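Local coordinates for protein putative thioesterase yhdA (PDB 3GEK) that is a putative hotdog-fold thioesterase of the PaaI family, probably hydrolysing acyl-CoA thioesters such as 1,4-dihydroxy-2-naphthoyl-CoA, at residues A[96-101]-A[108-113]. The protein carries 7 engineered substitutions. Residues are numbered along the deposited sequence; the frame is centred on the assembly and turned at random.
Engineered in segment 96-101: Arg-96 (natural residue Cys).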
ATOM      1  N   ARG A  96     -18.260  -2.134  -0.180  1.00 44.28           N
ATOM      2  CA  ARG A  96     -18.696  -1.451  -1.397  1.00 44.85           C
ATOM      3  C   ARG A  96     -17.467  -1.058  -2.188  1.00 44.79           C
ATOM      4  O   ARG A  96     -16.488  -0.555  -1.622  1.00 44.83           O
ATOM      5  CB  ARG A  96     -19.528  -0.206  -1.074  1.00 44.82           C
ATOM      6  CG  ARG A  96     -20.813  -0.491  -0.316  1.00 45.76           C
ATOM      7  CD  ARG A  96     -21.682   0.747  -0.268  1.00 47.09           C
ATOM      8  NE  ARG A  96     -22.940   0.524   0.442  1.00 47.81           N
ATOM      9  CZ  ARG A  96     -23.118   0.724   1.746  1.00 47.68           C
ATOM     10  NH1 ARG A  96     -22.118   1.148   2.506  1.00 47.57           N
ATOM     11  NH2 ARG A  96     -24.306   0.498   2.290  1.00 47.89           N
ATOM     12  N   GLY A  97     -17.520  -1.308  -3.491  1.00 44.61           N
ATOM     13  CA  GLY A  97     -16.382  -1.086  -4.360  1.00 44.40           C
ATOM     14  C   GLY A  97     -16.672  -0.083  -5.452  1.00 44.22           C
ATOM     15  O   GLY A  97     -17.802   0.030  -5.918  1.00 43.91           O
ATOM     16  N   LEU A  98     -15.635   0.650  -5.835  1.00 44.49           N
ATOM     17  CA  LEU A  98     -15.651   1.515  -7.002  1.00 44.88           C
ATOM     18  C   LEU A  98     -14.460   1.146  -7.878  1.00 45.04           C
ATOM     19  O   LEU A  98     -13.328   1.106  -7.402  1.00 44.85           O
ATOM     20  CB  LEU A  98     -15.554   2.985  -6.576  1.00 45.04           C
ATOM     21  CG  LEU A  98     -15.345   4.045  -7.664  1.00 45.10           C
ATOM     22  CD1 LEU A  98     -16.557   4.132  -8.581  1.00 45.78           C
ATOM     23  CD2 LEU A  98     -15.054   5.408  -7.045  1.00 45.02           C
ATOM     24  N   LEU A  99     -14.712   0.871  -9.152  1.00 45.33           N
ATOM     25  CA  LEU A  99     -13.624   0.560 -10.064  1.00 46.08           C
ATOM     26  C   LEU A  99     -12.933   1.849 -10.521  1.00 46.74           C
ATOM     27  O   LEU A  99     -13.507   2.647 -11.255  1.00 47.29           O
ATOM     28  CB  LEU A  99     -14.126  -0.268 -11.251  1.00 45.88           C
ATOM     29  CG  LEU A  99     -13.099  -0.779 -12.265  1.00 45.88           C
ATOM     30  CD1 LEU A  99     -12.176  -1.814 -11.641  1.00 45.08           C
ATOM     31  CD2 LEU A  99     -13.818  -1.360 -13.473  1.00 45.51           C
ATOM     32  N   LEU A 100     -11.703   2.047 -10.061  1.00 47.57           N
ATOM     33  CA  LEU A 100     -10.950   3.256 -10.370  1.00 48.37           C
ATOM     34  C   LEU A 100     -10.262   3.144 -11.715  1.00 48.69           C
ATOM     35  O   LEU A 100      -9.997   4.155 -12.366  1.00 49.03           O
ATOM     36  CB  LEU A 100      -9.905   3.534  -9.295  1.00 48.39           C
ATOM     37  CG  LEU A 100     -10.348   3.730  -7.845  1.00 49.55           C
ATOM     38  CD1 LEU A 100      -9.104   3.814  -6.970  1.00 49.78           C
ATOM     39  CD2 LEU A 100     -11.231   4.969  -7.679  1.00 49.30           C
ATOM     40  N   LYS A 101      -9.954   1.914 -12.117  1.00 48.95           N
ATOM     41  CA  LYS A 101      -9.327   1.673 -13.403  1.00 49.34           C
ATOM     42  C   LYS A 101      -9.790   0.363 -14.024  1.00 49.67           C
ATOM     43  O   LYS A 101      -9.660  -0.713 -13.430  1.00 49.22           O
ATOM     44  CB  LYS A 101      -7.799   1.701 -13.294  1.00 49.47           C
ATOM     45  CG  LYS A 101      -7.103   1.645 -14.651  1.00 50.24           C
ATOM     46  CD  LYS A 101      -5.618   1.399 -14.512  1.00 52.13           C
ATOM     47  CE  LYS A 101      -4.950   1.395 -15.885  1.00 53.91           C
ATOM     48  NZ  LYS A 101      -3.477   1.206 -15.758  1.00 54.51           N
ATOM     49  N   VAL A 108      -8.375  -1.956 -10.870  1.00 48.07           N
ATOM     50  CA  VAL A 108      -8.053  -1.346  -9.578  1.00 47.43           C
ATOM     51  C   VAL A 108      -9.344  -0.931  -8.890  1.00 47.27           C
ATOM     52  O   VAL A 108     -10.062  -0.049  -9.379  1.00 47.59           O
ATOM     53  CB  VAL A 108      -7.101  -0.134  -9.711  1.00 47.16           C
ATOM     54  CG1 VAL A 108      -6.680   0.372  -8.342  1.00 46.16           C
ATOM     55  CG2 VAL A 108      -5.871  -0.494 -10.547  1.00 47.08           C
ATOM     56  N   TRP A 109      -9.643  -1.585  -7.770  1.00 46.74           N
ATOM     57  CA  TRP A 109     -10.868  -1.321  -7.004  1.00 46.30           C
ATOM     58  C   TRP A 109     -10.586  -0.511  -5.755  1.00 46.60           C
ATOM     59  O   TRP A 109      -9.629  -0.791  -5.024  1.00 46.84           O
ATOM     60  CB  TRP A 109     -11.541  -2.629  -6.578  1.00 45.35           C
ATOM     61  CG  TRP A 109     -12.192  -3.377  -7.684  1.00 44.99           C
ATOM     62  CD1 TRP A 109     -11.660  -4.409  -8.400  1.00 44.34           C
ATOM     63  CD2 TRP A 109     -13.512  -3.165  -8.205  1.00 43.87           C
ATOM     64  NE1 TRP A 109     -12.568  -4.856  -9.332  1.00 43.90           N
ATOM     65  CE2 TRP A 109     -13.710  -4.107  -9.235  1.00 43.85           C
ATOM     66  CE3 TRP A 109     -14.547  -2.272  -7.894  1.00 43.40           C
ATOM     67  CZ2 TRP A 109     -14.901  -4.177  -9.971  1.00 43.72           C
ATOM     68  CZ3 TRP A 109     -15.733  -2.346  -8.622  1.00 43.94           C
ATOM     69  CH2 TRP A 109     -15.898  -3.296  -9.646  1.00 44.00           C
ATOM     70  N   GLU A 110     -11.427   0.487  -5.512  1.00 46.74           N
ATOM     71  CA  GLU A 110     -11.430   1.214  -4.254  1.00 46.92           C
ATOM     72  C   GLU A 110     -12.600   0.689  -3.423  1.00 46.74           C
ATOM     73  O   GLU A 110     -13.765   0.817  -3.823  1.00 46.28           O
ATOM     74  CB  GLU A 110     -11.581   2.707  -4.520  1.00 47.43           C
ATOM     75  CG  GLU A 110     -11.772   3.583  -3.292  1.00 49.19           C
ATOM     76  CD  GLU A 110     -12.281   4.961  -3.672  1.00 52.54           C
ATOM     77  OE1 GLU A 110     -11.478   5.778  -4.180  1.00 52.56           O
ATOM     78  OE2 GLU A 110     -13.494   5.222  -3.477  1.00 55.37           O
ATOM     79  N   ILE A 111     -12.281   0.097  -2.274  1.00 46.24           N
ATOM     80  CA  ILE A 111     -13.270  -0.616  -1.470  1.00 46.19           C
ATOM     81  C   ILE A 111     -13.381  -0.051  -0.054  1.00 46.27           C
ATOM     82  O   ILE A 111     -12.396   0.036   0.677  1.00 46.28           O
ATOM     83  CB  ILE A 111     -12.968  -2.140  -1.432  1.00 46.16           C
ATOM     84  CG1 ILE A 111     -13.037  -2.728  -2.843  1.00 46.11           C
ATOM     85  CG2 ILE A 111     -13.933  -2.879  -0.487  1.00 46.13           C
ATOM     86  CD1 ILE A 111     -12.250  -4.021  -3.039  1.00 46.95           C
ATOM     87  N   LYS A 112     -14.593   0.329   0.324  1.00 46.47           N
ATOM     88  CA  LYS A 112     -14.850   0.815   1.667  1.00 46.74           C
ATOM     89  C   LYS A 112     -15.609  -0.233   2.475  1.00 46.46           C
ATOM     90  O   LYS A 112     -16.662  -0.712   2.060  1.00 46.11           O
ATOM     91  CB  LYS A 112     -15.611   2.146   1.624  1.00 47.29           C
ATOM     92  CG  LYS A 112     -14.807   3.285   0.996  1.00 48.96           C
ATOM     93  CD  LYS A 112     -15.484   4.633   1.195  1.00 53.26           C
ATOM     94  CE  LYS A 112     -14.886   5.703   0.286  1.00 54.92           C
ATOM     95  NZ  LYS A 112     -15.133   5.410  -1.166  1.00 56.07           N
ATOM     96  N   ILE A 113     -15.045  -0.605   3.620  1.00 46.08           N
ATOM     97  CA  ILE A 113     -15.723  -1.499   4.545  1.00 45.88           C
ATOM     98  C   ILE A 113     -16.309  -0.679   5.679  1.00 46.00           C
ATOM     99  O   ILE A 113     -15.606   0.060   6.368  1.00 45.57           O
ATOM    100  CB  ILE A 113     -14.798  -2.629   5.043  1.00 46.13           C
ATOM    101  CG1 ILE A 113     -14.403  -3.513   3.844  1.00 46.37           C
ATOM    102  CG2 ILE A 113     -15.480  -3.460   6.153  1.00 44.82           C
ATOM    103  CD1 ILE A 113     -13.220  -4.365   4.080  1.00 48.55           C
TER
HETATM  104  O   HOH W   1     -19.169   0.457   2.422  1.00 54.90           O
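A classic beta bulge, in which Val-108 is opposed by two residues, Leu-100 and Lys-101, interrupts the antiparallel hairpin of strands 92-102 and 106-115, part of the curved hotdog sheet that packs on helix 49-68. The evidence is a register shift of one residue and a shared acceptor: Val-108 O takes a short bond from Leu-100 N (2.7 Å) and a weak one from Lys-101 N (3.4 Å), while Val-108 N returns to Lys-101 O. Before the bulge the pairing is regular, with two-way backbone bonds joining Leu-98 to Glu-110 and Arg-96, an engineered residue, to Lys-112.

On the helix-facing side, the Trp-109 indole lies across the neighbouring strand. Leu-99 CD1 sits over one face, 3.8 Å from the centroid of the five-membered ring of Trp-109 and 16° off its normal, a CH-pi contact. The six-membered ring reaches the backbone, Trp-109 CE3 coming within 3.4 Å of Leu-98 C. Gly-97 suits this position, because a CB there would fall tightly against CE3. NE1 is hydrogen-bonded to Ser-64 OG of the helix, and Phe-30 meets the indole edge-to-face. An alanine in place of Trp-109 would probably open a gap between Leu-99 and the helix and leave Ser-64 OG without its indole partner.

The other face carries Leu-98, Leu-100 and Glu-110 and adjoins the second subunit. Leu-100 CG packs on Glu-110 CB at 3.7 Å, and Leu-100 CD2 reaches Glu-110 OE1. That oxygen binds Gln-123 NE2 and Lys-112 NZ of the second subunit. Glu-110 extends with CG anti to the backbone N (chi1 173°), alongside Leu-98; Lys-112 NZ of the same strand forms a salt bridge with Glu-110 OE2 at 2.8 Å, approaching from above the carboxylate plane.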